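Local coordinates for protein homospermidine synthase (PDB 2PH5) that binds NAD and probably acts as a homospermidine synthase, forming the polyamine homospermidine, at residues N14-G25 against T80-S91; L198-A206 against L363-W372. All blocks are in the same frame, centred on the assembly; numbering follows the deposited sequence.

Contact 1. Residues N14-G25 against T80-S91; sequences NRFVILGFGCVG and TLEENDFLIDVS. With NAD (nicotinamide-adenine-dinucleotide), chain C.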
loop_
_atom_site.group_PDB
_atom_site.type_symbol
_atom_site.label_atom_id
_atom_site.label_comp_id
_atom_site.label_asym_id
_atom_site.label_seq_id
_atom_site.Cartn_x
_atom_site.Cartn_y
_atom_site.Cartn_z
ATOM N N ASN A 14 -36.259 -23.317 -21.970
ATOM C CA ASN A 14 -36.391 -21.906 -22.304
ATOM C C ASN A 14 -35.082 -21.262 -22.722
ATOM O O ASN A 14 -34.168 -21.939 -23.187
ATOM C CB ASN A 14 -37.011 -21.155 -21.133
ATOM C CG ASN A 14 -38.501 -21.395 -21.036
ATOM O OD1 ASN A 14 -38.946 -22.523 -20.837
ATOM N ND2 ASN A 14 -39.284 -20.332 -21.198
ATOM N N ARG A 15 -34.986 -19.950 -22.572
ATOM C CA ARG A 15 -33.763 -19.284 -22.976
ATOM C C ARG A 15 -33.233 -18.373 -21.897
ATOM O O ARG A 15 -33.983 -17.891 -21.053
ATOM C CB ARG A 15 -33.992 -18.498 -24.270
ATOM C CG ARG A 15 -35.024 -17.411 -24.166
ATOM C CD ARG A 15 -36.192 -17.636 -25.123
ATOM N NE ARG A 15 -36.465 -16.445 -25.931
ATOM C CZ ARG A 15 -37.596 -16.230 -26.596
ATOM N NH1 ARG A 15 -38.575 -17.124 -26.550
ATOM N NH2 ARG A 15 -37.741 -15.125 -27.318
ATOM N N PHE A 16 -31.922 -18.166 -21.919
ATOM C CA PHE A 16 -31.264 -17.297 -20.954
ATOM C C PHE A 16 -30.878 -15.988 -21.623
ATOM O O PHE A 16 -30.099 -15.986 -22.573
ATOM C CB PHE A 16 -29.999 -17.962 -20.409
ATOM C CG PHE A 16 -30.257 -18.986 -19.338
ATOM C CD1 PHE A 16 -29.869 -20.312 -19.513
ATOM C CD2 PHE A 16 -30.858 -18.620 -18.140
ATOM C CE1 PHE A 16 -30.075 -21.254 -18.506
ATOM C CE2 PHE A 16 -31.067 -19.557 -17.130
ATOM C CZ PHE A 16 -30.674 -20.873 -17.314
ATOM N N VAL A 17 -31.434 -14.880 -21.152
ATOM C CA VAL A 17 -31.077 -13.583 -21.712
ATOM C C VAL A 17 -30.139 -12.912 -20.715
ATOM O O VAL A 17 -30.550 -12.538 -19.619
ATOM C CB VAL A 17 -32.302 -12.640 -21.914
ATOM C CG1 VAL A 17 -31.818 -11.266 -22.388
ATOM C CG2 VAL A 17 -33.274 -13.224 -22.932
ATOM N N ILE A 18 -28.871 -12.771 -21.069
ATOM C CA ILE A 18 -27.969 -12.117 -20.146
ATOM C C ILE A 18 -27.553 -10.753 -20.684
ATOM O O ILE A 18 -26.995 -10.646 -21.780
ATOM C CB ILE A 18 -26.728 -13.012 -19.836
ATOM C CG1 ILE A 18 -25.536 -12.125 -19.472
ATOM C CG2 ILE A 18 -26.468 -13.990 -20.978
ATOM C CD1 ILE A 18 -24.246 -12.871 -19.312
ATOM N N LEU A 19 -27.865 -9.699 -19.935
ATOM C CA LEU A 19 -27.483 -8.375 -20.395
ATOM C C LEU A 19 -26.243 -7.975 -19.628
ATOM O O LEU A 19 -26.189 -8.078 -18.403
ATOM C CB LEU A 19 -28.599 -7.338 -20.200
ATOM C CG LEU A 19 -28.757 -6.723 -18.818
ATOM C CD1 LEU A 19 -29.616 -5.474 -18.901
ATOM C CD2 LEU A 19 -29.358 -7.753 -17.888
ATOM N N GLY A 20 -25.248 -7.517 -20.373
ATOM C CA GLY A 20 -23.978 -7.149 -19.789
ATOM C C GLY A 20 -23.051 -8.317 -20.059
ATOM O O GLY A 20 -23.502 -9.462 -20.053
ATOM N N PHE A 21 -21.776 -8.049 -20.322
ATOM C CA PHE A 21 -20.832 -9.130 -20.575
ATOM C C PHE A 21 -19.438 -8.731 -20.107
ATOM O O PHE A 21 -18.464 -8.821 -20.857
ATOM C CB PHE A 21 -20.806 -9.489 -22.066
ATOM C CG PHE A 21 -20.403 -10.921 -22.346
ATOM C CD1 PHE A 21 -21.081 -11.978 -21.743
ATOM C CD2 PHE A 21 -19.367 -11.211 -23.237
ATOM C CE1 PHE A 21 -20.736 -13.311 -22.026
ATOM C CE2 PHE A 21 -19.014 -12.539 -23.528
ATOM C CZ PHE A 21 -19.700 -13.591 -22.922
ATOM N N GLY A 22 -19.354 -8.288 -18.854
ATOM C CA GLY A 22 -18.078 -7.880 -18.298
ATOM C C GLY A 22 -17.378 -8.981 -17.519
ATOM O O GLY A 22 -17.347 -10.147 -17.936
ATOM N N CYS A 23 -16.821 -8.591 -16.373
ATOM C CA CYS A 23 -16.100 -9.488 -15.477
ATOM C C CYS A 23 -16.964 -10.683 -15.069
ATOM O O CYS A 23 -16.566 -11.841 -15.239
ATOM C CB CYS A 23 -15.658 -8.716 -14.228
ATOM S SG CYS A 23 -14.941 -7.069 -14.572
ATOM N N VAL A 24 -18.146 -10.395 -14.532
ATOM C CA VAL A 24 -19.079 -11.432 -14.091
ATOM C C VAL A 24 -19.690 -12.237 -15.249
ATOM O O VAL A 24 -19.592 -13.464 -15.281
ATOM C CB VAL A 24 -20.230 -10.813 -13.250
ATOM C CG1 VAL A 24 -21.215 -11.894 -12.829
ATOM C CG2 VAL A 24 -19.657 -10.123 -12.024
ATOM N N GLY A 25 -20.313 -11.537 -16.191
ATOM C CA GLY A 25 -20.944 -12.188 -17.324
ATOM C C GLY A 25 -20.092 -13.195 -18.068
ATOM O O GLY A 25 -20.556 -14.296 -18.357
ATOM N N THR A 80 -37.297 -9.703 -26.123
ATOM C CA THR A 80 -36.383 -10.816 -26.017
ATOM C C THR A 80 -36.793 -11.807 -24.931
ATOM O O THR A 80 -36.219 -12.890 -24.830
ATOM C CB THR A 80 -34.958 -10.297 -25.750
ATOM O OG1 THR A 80 -34.012 -11.250 -26.232
ATOM C CG2 THR A 80 -34.738 -10.079 -24.261
ATOM N N LEU A 81 -37.799 -11.441 -24.137
ATOM C CA LEU A 81 -38.284 -12.298 -23.049
ATOM C C LEU A 81 -39.693 -12.868 -23.220
ATOM O O LEU A 81 -40.653 -12.126 -23.416
ATOM C CB LEU A 81 -38.235 -11.537 -21.725
ATOM C CG LEU A 81 -36.853 -11.226 -21.185
ATOM C CD1 LEU A 81 -37.000 -10.331 -19.969
ATOM C CD2 LEU A 81 -36.116 -12.516 -20.847
ATOM N N GLU A 82 -39.804 -14.190 -23.119
ATOM C CA GLU A 82 -41.085 -14.889 -23.232
ATOM C C GLU A 82 -41.395 -15.467 -21.848
ATOM O O GLU A 82 -40.517 -15.527 -20.982
ATOM C CB GLU A 82 -40.985 -16.023 -24.262
ATOM C CG GLU A 82 -42.163 -16.132 -25.239
ATOM C CD GLU A 82 -42.024 -15.211 -26.450
ATOM O OE1 GLU A 82 -42.876 -15.282 -27.369
ATOM O OE2 GLU A 82 -41.060 -14.415 -26.485
ATOM N N GLU A 83 -42.629 -15.895 -21.626
ATOM C CA GLU A 83 -42.981 -16.445 -20.324
ATOM C C GLU A 83 -42.055 -17.599 -19.926
ATOM O O GLU A 83 -41.803 -18.509 -20.716
ATOM C CB GLU A 83 -44.446 -16.897 -20.328
ATOM C CG GLU A 83 -44.885 -17.566 -19.036
ATOM C CD GLU A 83 -46.337 -17.282 -18.681
ATOM O OE1 GLU A 83 -46.666 -16.097 -18.410
ATOM O OE2 GLU A 83 -47.147 -18.241 -18.667
ATOM N N ASN A 84 -41.534 -17.536 -18.702
ATOM C CA ASN A 84 -40.627 -18.560 -18.165
ATOM C C ASN A 84 -39.161 -18.418 -18.562
ATOM O O ASN A 84 -38.332 -19.250 -18.192
ATOM C CB ASN A 84 -41.116 -19.958 -18.537
ATOM C CG ASN A 84 -42.463 -20.257 -17.951
ATOM O OD1 ASN A 84 -42.661 -20.126 -16.735
ATOM N ND2 ASN A 84 -43.413 -20.650 -18.807
ATOM N N ASP A 85 -38.842 -17.380 -19.327
ATOM C CA ASP A 85 -37.460 -17.161 -19.707
ATOM C C ASP A 85 -36.741 -16.610 -18.485
ATOM O O ASP A 85 -37.373 -16.300 -17.478
ATOM C CB ASP A 85 -37.356 -16.188 -20.880
ATOM C CG ASP A 85 -37.705 -16.838 -22.204
ATOM O OD1 ASP A 85 -37.630 -18.084 -22.289
ATOM O OD2 ASP A 85 -38.037 -16.110 -23.165
ATOM N N PHE A 86 -35.425 -16.482 -18.567
ATOM C CA PHE A 86 -34.659 -15.995 -17.431
ATOM C C PHE A 86 -33.700 -14.879 -17.832
ATOM O O PHE A 86 -32.811 -15.079 -18.662
ATOM C CB PHE A 86 -33.885 -17.171 -16.818
ATOM C CG PHE A 86 -33.498 -16.981 -15.374
ATOM C CD1 PHE A 86 -33.465 -18.076 -14.513
ATOM C CD2 PHE A 86 -33.146 -15.728 -14.876
ATOM C CE1 PHE A 86 -33.089 -17.931 -13.175
ATOM C CE2 PHE A 86 -32.766 -15.569 -13.536
ATOM C CZ PHE A 86 -32.738 -16.674 -12.685
ATOM N N LEU A 87 -33.886 -13.701 -17.248
ATOM C CA LEU A 87 -33.009 -12.576 -17.539
ATOM C C LEU A 87 -31.901 -12.501 -16.491
ATOM O O LEU A 87 -32.153 -12.135 -15.345
ATOM C CB LEU A 87 -33.801 -11.259 -17.543
ATOM C CG LEU A 87 -32.999 -9.952 -17.682
ATOM C CD1 LEU A 87 -32.204 -9.971 -18.974
ATOM C CD2 LEU A 87 -33.943 -8.758 -17.684
ATOM N N ILE A 88 -30.682 -12.878 -16.866
ATOM C CA ILE A 88 -29.567 -12.803 -15.931
ATOM C C ILE A 88 -29.008 -11.388 -16.067
ATOM O O ILE A 88 -28.464 -11.025 -17.105
ATOM C CB ILE A 88 -28.475 -13.852 -16.257
ATOM C CG1 ILE A 88 -29.075 -15.254 -16.209
ATOM C CG2 ILE A 88 -27.353 -13.789 -15.230
ATOM C CD1 ILE A 88 -28.125 -16.330 -16.668
ATOM N N ASP A 89 -29.176 -10.584 -15.019
ATOM C CA ASP A 89 -28.719 -9.195 -15.023
ATOM C C ASP A 89 -27.327 -9.067 -14.423
ATOM O O ASP A 89 -27.148 -9.183 -13.213
ATOM C CB ASP A 89 -29.715 -8.332 -14.232
ATOM C CG ASP A 89 -29.377 -6.837 -14.252
ATOM O OD1 ASP A 89 -30.185 -6.053 -13.691
ATOM O OD2 ASP A 89 -28.325 -6.441 -14.814
ATOM N N VAL A 90 -26.337 -8.838 -15.278
ATOM C CA VAL A 90 -24.964 -8.673 -14.820
ATOM C C VAL A 90 -24.375 -7.423 -15.487
ATOM O O VAL A 90 -23.209 -7.403 -15.901
ATOM C CB VAL A 90 -24.102 -9.919 -15.158
ATOM C CG1 VAL A 90 -24.599 -11.128 -14.380
ATOM C CG2 VAL A 90 -24.147 -10.204 -16.642
ATOM N N SER A 91 -25.209 -6.385 -15.584
ATOM C CA SER A 91 -24.839 -5.109 -16.198
ATOM C C SER A 91 -24.586 -4.035 -15.159
ATOM O O SER A 91 -24.589 -4.296 -13.961
ATOM C CB SER A 91 -25.959 -4.608 -17.116
ATOM O OG SER A 91 -27.140 -4.338 -16.372
HETATM P PA NAD C . -18.315 -4.679 -15.857
HETATM O O1A NAD C . -18.241 -3.176 -15.861
HETATM O O2A NAD C . -17.058 -5.443 -16.084
HETATM O O5B NAD C . -19.409 -5.200 -16.936
HETATM C C5B NAD C . -20.702 -4.604 -16.999
HETATM C C4B NAD C . -21.258 -4.808 -18.421
HETATM O O4B NAD C . -22.513 -4.165 -18.443
HETATM C C3B NAD C . -20.410 -4.185 -19.534
HETATM O O3B NAD C . -20.084 -5.169 -20.519
HETATM C C2B NAD C . -21.275 -3.091 -20.092
HETATM O O2B NAD C . -21.108 -2.831 -21.468
HETATM C C1B NAD C . -22.687 -3.520 -19.689
HETATM N N9A NAD C . -23.649 -2.432 -19.480
HETATM C C8A NAD C . -23.308 -1.149 -19.016
HETATM N N7A NAD C . -24.054 -0.194 -19.606
HETATM C C5A NAD C . -24.877 -0.834 -20.469
HETATM C C6A NAD C . -25.861 -0.357 -21.334
HETATM N N6A NAD C . -26.187 0.931 -21.449
HETATM N N1A NAD C . -26.533 -1.297 -22.103
HETATM C C2A NAD C . -26.255 -2.647 -22.032
HETATM N N3A NAD C . -25.296 -3.142 -21.180
HETATM C C4A NAD C . -24.636 -2.217 -20.423
HETATM O O3 NAD C . -18.868 -5.055 -14.423
HETATM P PN NAD C . -19.281 -6.444 -13.735
HETATM O O1N NAD C . -18.627 -6.481 -12.405
HETATM O O2N NAD C . -19.002 -7.551 -14.718
HETATM O O5D NAD C . -20.814 -6.057 -13.639
HETATM C C5D NAD C . -21.834 -6.843 -13.076
HETATM C C4D NAD C . -22.035 -6.285 -11.683
HETATM O O4D NAD C . -21.931 -7.331 -10.754
HETATM C C3D NAD C . -22.235 -4.998 -10.909
HETATM O O3D NAD C . -23.601 -4.616 -10.872
HETATM C C2D NAD C . -21.680 -5.368 -9.545
HETATM O O2D NAD C . -22.168 -4.569 -8.505
HETATM C C1D NAD C . -22.023 -6.848 -9.427
HETATM N N1N NAD C . -21.075 -7.694 -8.665
HETATM C C2N NAD C . -21.503 -8.392 -7.558
HETATM C C3N NAD C . -20.564 -9.202 -6.884
HETATM C C7N NAD C . -20.939 -10.004 -5.687
HETATM O O7N NAD C . -19.960 -10.773 -5.112
HETATM N N7N NAD C . -22.158 -10.020 -5.189
HETATM C C4N NAD C . -19.208 -9.297 -7.333
HETATM C C5N NAD C . -18.812 -8.561 -8.470
HETATM C C6N NAD C . -19.724 -7.767 -9.138
HETATM O O HOH W 1 -39.648 -18.961 -24.292
HETATM O O HOH W 2 -20.622 -8.504 -16.285
#
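Val17 sits against Leu87 midway along two parallel strands, 16-19 and 86-89, of a Rossmann-type sheet. Its amide donates to Phe86 O (2.9 Å) and its carbonyl accepts from Ile88 N, a ladder that Leu19 carries on to Val90. This part is tight: on one face Val17 CG1 lies 3.7 Å from Leu87 CD1, with Leu19 CD2 beside the same methyl; on the other Phe16 CD2 meets Phe86 CB, the two rings oblique with planes at 44°, and helix 391-408 packs beyond them through Ile404.

Toward solvent the contact turns polar and looser. Asp85 OD1 takes Asn14 ND2 (3.0 Å) and Arg15 N from opposite faces of its carboxylate plane, and Glu82 N donates to Asp85 OD2. The Arg15 chain bends at chi2 and chi3 (-119° and -129°) and lays one guanidinium face over Asp85 OD2, 3.2 Å from NE, an attraction of charges with no N-H aimed at the oxygen. Glu82 OE2 forms a longer salt bridge with NH2, and a water that donates to Asp85 OD1 accepts weakly from NH1.

Past the C-terminal ends of the strands, Gly20, Gly22 and Gly25, running from the turn into helix 23-35, fit the GxGxxG pattern of dinucleotide-binding loops. Cys23 N and Val24 N donate to NAD phosphate oxygens O2A and O2N (3.0 Å from Val24 N). One water links Gly22 N, Gly25 N and Val90 O. Backbone amides and the helix start would thus offset the pyrophosphate charge, while at the far end amide donors and nearby Arg15 would favour the anion of Asp85.

Contact 2. Residues L198-A206 against L363-W372; sequences LGIKVIHVA and LMGNQRGAYW. With SO4 (sulfate ion), chain B.
A classic beta bulge joins strand 202-213 to strand 352-364 in the mixed sheet of the C-terminal domain: Lys201 and Val202 both face selenomethionine Met364. Met364 O takes Lys201 N at 2.8 Å, in the carbonyl plane, and Val202 N only weakly, while Met364 N returns a bond to Val202 O (2.9 Å).

The side chain of Met364 bends at chi2 and chi3, which carries CE over the centre of the His204 ring, 3.4 Å from the centroid and 12° off the normal, a CH-pi contact with SE also above that face. Val202 CG1 packs on Met364 CB (3.6 Å). On the opposite face of the sheet from Met364, Ile203 and Leu363 lie side by side.

Gly199 closes a Schellman motif after helix 188-197, and Asn366 ND2 ties that helix end to the turn 366-369 through Leu198 O (2.9 Å, N-H...O 159°). Farther along, Trp372 NE1 bonds weakly to Ala206 O.

His204 ND1 is bonded to Ser278 OG, which would limit ring rotation and is consistent with one face being kept toward the Met364 methyl; dispersion, backbone bonds and side-chain N-H donors to carbonyls, with no ion pair between the segments, carry this join.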
loop_
_atom_site.group_PDB
_atom_site.type_symbol
_atom_site.label_atom_id
_atom_site.label_comp_id
_atom_site.label_asym_id
_atom_site.label_seq_id
_atom_site.Cartn_x
_atom_site.Cartn_y
_atom_site.Cartn_z
ATOM N N LEU A 198 -26.336 -16.855 21.120
ATOM C CA LEU A 198 -24.953 -17.317 20.965
ATOM C C LEU A 198 -23.899 -16.274 21.356
ATOM O O LEU A 198 -22.704 -16.560 21.321
ATOM C CB LEU A 198 -24.703 -17.781 19.527
ATOM C CG LEU A 198 -24.991 -19.256 19.239
ATOM C CD1 LEU A 198 -26.217 -19.724 20.010
ATOM C CD2 LEU A 198 -25.181 -19.439 17.751
ATOM N N GLY A 199 -24.334 -15.067 21.715
ATOM C CA GLY A 199 -23.393 -14.036 22.136
ATOM C C GLY A 199 -22.634 -13.284 21.056
ATOM O O GLY A 199 -21.620 -12.635 21.325
ATOM N N ILE A 200 -23.131 -13.372 19.830
ATOM C CA ILE A 200 -22.518 -12.698 18.708
ATOM C C ILE A 200 -22.638 -11.202 18.890
ATOM O O ILE A 200 -23.742 -10.656 18.903
ATOM C CB ILE A 200 -23.206 -13.072 17.402
ATOM C CG1 ILE A 200 -23.288 -14.596 17.281
ATOM C CG2 ILE A 200 -22.436 -12.488 16.229
ATOM C CD1 ILE A 200 -21.941 -15.283 17.294
ATOM N N LYS A 201 -21.497 -10.540 19.030
ATOM C CA LYS A 201 -21.473 -9.097 19.212
ATOM C C LYS A 201 -21.123 -8.375 17.915
ATOM O O LYS A 201 -21.518 -7.228 17.708
ATOM C CB LYS A 201 -20.456 -8.724 20.290
ATOM C CG LYS A 201 -20.817 -9.195 21.683
ATOM C CD LYS A 201 -19.689 -8.878 22.650
ATOM C CE LYS A 201 -20.076 -9.165 24.080
ATOM N NZ LYS A 201 -19.042 -8.607 24.991
ATOM N N VAL A 202 -20.381 -9.051 17.045
ATOM C CA VAL A 202 -19.977 -8.454 15.785
ATOM C C VAL A 202 -19.685 -9.500 14.709
ATOM O O VAL A 202 -19.085 -10.545 14.977
ATOM C CB VAL A 202 -18.733 -7.532 15.991
ATOM C CG1 VAL A 202 -17.667 -8.266 16.767
ATOM C CG2 VAL A 202 -18.173 -7.064 14.649
ATOM N N ILE A 203 -20.136 -9.205 13.491
ATOM C CA ILE A 203 -19.940 -10.071 12.336
ATOM C C ILE A 203 -19.161 -9.315 11.260
ATOM O O ILE A 203 -19.540 -8.213 10.874
ATOM C CB ILE A 203 -21.285 -10.499 11.701
ATOM C CG1 ILE A 203 -22.075 -11.415 12.640
ATOM C CG2 ILE A 203 -21.024 -11.202 10.379
ATOM C CD1 ILE A 203 -23.364 -11.960 12.012
ATOM N N HIS A 204 -18.076 -9.907 10.775
ATOM C CA HIS A 204 -17.286 -9.283 9.719
ATOM C C HIS A 204 -17.360 -10.129 8.458
ATOM O O HIS A 204 -17.505 -11.353 8.521
ATOM C CB HIS A 204 -15.795 -9.198 10.084
ATOM C CG HIS A 204 -15.450 -8.112 11.055
ATOM N ND1 HIS A 204 -14.189 -7.979 11.598
ATOM C CD2 HIS A 204 -16.194 -7.117 11.591
ATOM C CE1 HIS A 204 -14.171 -6.953 12.427
ATOM N NE2 HIS A 204 -15.376 -6.412 12.443
ATOM N N VAL A 205 -17.277 -9.463 7.314
ATOM C CA VAL A 205 -17.204 -10.152 6.043
ATOM C C VAL A 205 -15.707 -9.963 5.873
ATOM O O VAL A 205 -15.245 -8.874 5.519
ATOM C CB VAL A 205 -17.967 -9.419 4.914
ATOM C CG1 VAL A 205 -17.741 -10.140 3.590
ATOM C CG2 VAL A 205 -19.470 -9.386 5.234
ATOM N N ALA A 206 -14.952 -11.002 6.217
ATOM C CA ALA A 206 -13.499 -10.946 6.150
ATOM C C ALA A 206 -12.985 -11.673 4.919
ATOM O O ALA A 206 -13.160 -12.885 4.776
ATOM C CB ALA A 206 -12.902 -11.549 7.413
ATOM N N LEU A 363 -17.604 -14.414 12.882
ATOM C CA LEU A 363 -18.569 -14.146 13.950
ATOM C C LEU A 363 -17.805 -14.084 15.264
ATOM O O LEU A 363 -17.118 -15.036 15.615
ATOM C CB LEU A 363 -19.628 -15.244 14.019
ATOM C CG LEU A 363 -20.643 -15.174 12.886
ATOM C CD1 LEU A 363 -19.957 -15.457 11.552
ATOM C CD2 LEU A 363 -21.738 -16.180 13.143
HETATM N N MSE A 364 -17.912 -12.964 15.974
HETATM C CA MSE A 364 -17.216 -12.778 17.251
HETATM C C MSE A 364 -18.183 -12.581 18.424
HETATM O O MSE A 364 -19.258 -12.002 18.258
HETATM C CB MSE A 364 -16.285 -11.565 17.164
HETATM C CG MSE A 364 -15.217 -11.659 16.083
HETATM SE SE MSE A 364 -14.734 -9.911 15.342
HETATM C CE MSE A 364 -16.000 -9.876 13.870
ATOM N N GLY A 365 -17.791 -13.062 19.604
ATOM C CA GLY A 365 -18.625 -12.924 20.786
ATOM C C GLY A 365 -18.866 -14.209 21.562
ATOM O O GLY A 365 -18.919 -14.198 22.795
ATOM N N ASN A 366 -19.011 -15.320 20.846
ATOM C CA ASN A 366 -19.259 -16.606 21.482
ATOM C C ASN A 366 -18.064 -17.112 22.284
ATOM O O ASN A 366 -16.912 -16.922 21.899
ATOM C CB ASN A 366 -19.664 -17.656 20.440
ATOM C CG ASN A 366 -20.057 -18.978 21.076
ATOM O OD1 ASN A 366 -19.227 -19.870 21.245
ATOM N ND2 ASN A 366 -21.329 -19.102 21.450
ATOM N N GLN A 367 -18.363 -17.770 23.399
ATOM C CA GLN A 367 -17.345 -18.294 24.297
ATOM C C GLN A 367 -16.351 -19.250 23.634
ATOM O O GLN A 367 -15.195 -19.316 24.045
ATOM C CB GLN A 367 -18.024 -18.967 25.490
ATOM C CG GLN A 367 -18.914 -20.139 25.111
ATOM C CD GLN A 367 -19.894 -20.531 26.212
ATOM O OE1 GLN A 367 -20.543 -21.579 26.129
ATOM N NE2 GLN A 367 -20.013 -19.686 27.244
ATOM N N ARG A 368 -16.793 -19.979 22.610
ATOM C CA ARG A 368 -15.923 -20.918 21.898
ATOM C C ARG A 368 -14.754 -20.188 21.243
ATOM O O ARG A 368 -13.728 -20.795 20.935
ATOM C CB ARG A 368 -16.697 -21.654 20.800
ATOM C CG ARG A 368 -17.936 -22.404 21.245
ATOM C CD ARG A 368 -17.593 -23.681 21.964
ATOM N NE ARG A 368 -16.682 -24.533 21.204
ATOM C CZ ARG A 368 -16.256 -25.714 21.638
ATOM N NH1 ARG A 368 -16.668 -26.163 22.815
ATOM N NH2 ARG A 368 -15.421 -26.443 20.910
ATOM N N GLY A 369 -14.925 -18.888 21.013
ATOM C CA GLY A 369 -13.887 -18.089 20.376
ATOM C C GLY A 369 -14.364 -17.545 19.040
ATOM O O GLY A 369 -15.451 -17.900 18.573
ATOM N N ALA A 370 -13.574 -16.679 18.416
ATOM C CA ALA A 370 -13.982 -16.138 17.123
ATOM C C ALA A 370 -14.086 -17.292 16.137
ATOM O O ALA A 370 -13.278 -18.219 16.163
ATOM C CB ALA A 370 -12.979 -15.109 16.629
ATOM N N TYR A 371 -15.086 -17.223 15.268
ATOM C CA TYR A 371 -15.335 -18.262 14.273
ATOM C C TYR A 371 -15.385 -17.675 12.862
ATOM O O TYR A 371 -16.064 -16.674 12.616
ATOM C CB TYR A 371 -16.664 -18.938 14.578
ATOM C CG TYR A 371 -16.942 -20.162 13.744
ATOM C CD1 TYR A 371 -16.312 -21.376 14.021
ATOM C CD2 TYR A 371 -17.862 -20.120 12.698
ATOM C CE1 TYR A 371 -16.591 -22.520 13.287
ATOM C CE2 TYR A 371 -18.148 -21.255 11.957
ATOM C CZ TYR A 371 -17.509 -22.453 12.258
ATOM O OH TYR A 371 -17.802 -23.578 11.525
ATOM N N TRP A 372 -14.672 -18.310 11.941
ATOM C CA TRP A 372 -14.646 -17.864 10.553
ATOM C C TRP A 372 -15.081 -19.010 9.659
ATOM O O TRP A 372 -14.483 -20.087 9.683
ATOM C CB TRP A 372 -13.240 -17.439 10.145
ATOM C CG TRP A 372 -13.157 -16.790 8.798
ATOM C CD1 TRP A 372 -13.124 -15.444 8.533
ATOM C CD2 TRP A 372 -13.050 -17.448 7.527
ATOM N NE1 TRP A 372 -12.994 -15.229 7.181
ATOM C CE2 TRP A 372 -12.947 -16.441 6.541
ATOM C CE3 TRP A 372 -13.031 -18.792 7.124
ATOM C CZ2 TRP A 372 -12.824 -16.734 5.181
ATOM C CZ3 TRP A 372 -12.910 -19.087 5.770
ATOM C CH2 TRP A 372 -12.807 -18.059 4.812
HETATM S S SO4 B . -15.778 -28.167 25.084
HETATM O O1 SO4 B . -15.400 -29.241 26.020
HETATM O O2 SO4 B . -16.344 -27.028 25.834
HETATM O O3 SO4 B . -16.789 -28.687 24.137
HETATM O O4 SO4 B . -14.581 -27.727 24.342
#

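In the fold
Both contacts are largely buried pairings of strands distant in sequence, yet they share no element: contact 1 belongs to the parallel NAD-binding sheet, contact 2 to the mixed sheet of the C-terminal family region. Their centres lie 38 Å apart on opposite sides of the chain's centre. In contact 1 a hydrophobic middle runs between two polar ends, one a salt-bridge network that runs from a buried Asp85 out to an exposed Glu82, the other a phosphate site served by backbone amides. Contact 2 touches no cofactor, Trp372 being about 14 Å from NAD by its side chain; its antiparallel pairing is interrupted by a bulge, whereas the parallel ladder of contact 1 runs unbroken.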